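Local structure of p800 reaction center core protein (Heliobacterium modesticaldum, 5V8K) at the interface of chains A and B. The protein forms the homodimeric core of a photosynthetic reaction center that converts light into charge separation, binding bacteriochlorophyll g pigments and helping to hold a 4Fe-4S cluster. Sequence-based numbering; all coordinates share one arbitrary frame. Chains: chain A/B, p800 reaction center core protein.

The interface of chains A and B. Residues chain A 468, 503-504, 507; chain B 510, 514, 522.
Helix 502-513 of chain A, together with the loop holding A:Val468, meets the end of the same helix in chain B, the turn after it with B:Phe514, and helix 520-539. The protein belongs to the PsaA/PsaB family of photosystem I, and here two identical subunits pair about a two-fold axis, so the contact recurs with the chains exchanged. B:Phe514 is the protruding group, hiding 49 Å² against chain A. Long and flat, it probably suits a turn from which a side chain must reach across, and the far end of its ring lies among A:Phe503, A:Ser504, A:Ile507 and A:Val468. B:Phe514 CZ lies 3.8 Å from A:Phe503 CE1, the two side chains running past each other in opposite directions. On one flank of the ring, the extended arm of A:Ile507 brings CD1 to 3.9 Å from B:Phe514 CE2. On the other, A:Val468 CG1 is 4.0 Å from B:Phe514 CE1; this compact, branched loop residue sets one methyl against both B:Phe514 and B:Ile522. A:Ser504 OG, beyond the CZ rim, approaches B:Phe514 CZ at 4.0 Å in van der Waals contact; its small side chain probably lets the ring lie close to the helix. On the opposite side of the ring plane, B:Ile522 CG1 stands 3.8 Å above the B:Phe514 ring centre, which should limit tilting. Its other branch, B:Ile522 CG2, reaches A:Val468 CG1 at 4.1 Å. A:Phe503 extends trans to its backbone N (chi1 -178°), carrying its ring across to chain B, where A:Phe503 CZ meets B:Thr510 CG2 at 3.7 Å. With B:Thr510 OG1 anti to the carbonyl carbon (chi1 -59°) and CG2 anti to the backbone N, threonine gives its methyl to the ring's far end.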
loop_
_atom_site.group_PDB
_atom_site.type_symbol
_atom_site.label_atom_id
_atom_site.label_comp_id
_atom_site.label_asym_id
_atom_site.label_seq_id
_atom_site.Cartn_x
_atom_site.Cartn_y
_atom_site.Cartn_z
ATOM N N VAL A 468 15.179 3.432 11.812
ATOM C CA VAL A 468 16.356 3.459 10.947
ATOM C C VAL A 468 17.576 2.992 11.718
ATOM O O VAL A 468 17.479 2.688 12.913
ATOM C CB VAL A 468 16.594 4.856 10.353
ATOM C CG1 VAL A 468 15.418 5.249 9.495
ATOM C CG2 VAL A 468 16.782 5.864 11.430
ATOM N N PHE A 503 13.494 -0.132 8.535
ATOM C CA PHE A 503 13.595 0.519 7.230
ATOM C C PHE A 503 14.999 0.341 6.632
ATOM O O PHE A 503 15.147 0.017 5.449
ATOM C CB PHE A 503 13.185 1.982 7.400
ATOM C CG PHE A 503 13.185 2.810 6.151
ATOM C CD1 PHE A 503 14.350 3.388 5.708
ATOM C CD2 PHE A 503 11.992 3.121 5.492
ATOM C CE1 PHE A 503 14.364 4.172 4.586
ATOM C CE2 PHE A 503 12.001 3.944 4.333
ATOM C CZ PHE A 503 13.190 4.455 3.893
ATOM N N SER A 504 16.039 0.509 7.453
ATOM C CA SER A 504 17.405 0.301 7.004
ATOM C C SER A 504 17.660 -1.181 6.735
ATOM O O SER A 504 18.363 -1.536 5.791
ATOM C CB SER A 504 18.371 0.833 8.058
ATOM O OG SER A 504 18.225 2.230 8.230
ATOM N N ILE A 507 16.474 -2.190 3.361
ATOM C CA ILE A 507 17.416 -1.845 2.293
ATOM C C ILE A 507 18.508 -2.912 2.181
ATOM O O ILE A 507 18.889 -3.321 1.073
ATOM C CB ILE A 507 18.041 -0.454 2.522
ATOM C CG1 ILE A 507 16.985 0.636 2.336
ATOM C CG2 ILE A 507 19.224 -0.212 1.524
ATOM C CD1 ILE A 507 17.518 2.056 2.722
ATOM N N THR B 510 16.972 6.411 -2.186
ATOM C CA THR B 510 16.655 6.402 -0.757
ATOM C C THR B 510 17.919 6.343 0.090
ATOM O O THR B 510 17.995 6.991 1.147
ATOM C CB THR B 510 15.722 5.225 -0.432
ATOM O OG1 THR B 510 14.521 5.335 -1.184
ATOM C CG2 THR B 510 15.345 5.249 0.981
ATOM N N PHE B 514 19.633 9.616 3.015
ATOM C CA PHE B 514 20.167 9.628 4.369
ATOM C C PHE B 514 21.233 10.708 4.553
ATOM O O PHE B 514 21.493 11.122 5.693
ATOM C CB PHE B 514 20.759 8.251 4.761
ATOM C CG PHE B 514 19.733 7.256 5.157
ATOM C CD1 PHE B 514 19.249 7.228 6.462
ATOM C CD2 PHE B 514 19.190 6.383 4.217
ATOM C CE1 PHE B 514 18.228 6.347 6.829
ATOM C CE2 PHE B 514 18.176 5.470 4.567
ATOM C CZ PHE B 514 17.703 5.440 5.870
ATOM N N ILE B 522 14.211 11.260 4.489
ATOM C CA ILE B 522 13.757 10.015 5.104
ATOM C C ILE B 522 12.554 10.277 6.018
ATOM O O ILE B 522 11.578 9.520 6.013
ATOM C CB ILE B 522 14.916 9.322 5.855
ATOM C CG1 ILE B 522 16.055 8.998 4.890
ATOM C CG2 ILE B 522 14.463 8.013 6.551
ATOM C CD1 ILE B 522 15.729 8.113 3.737
#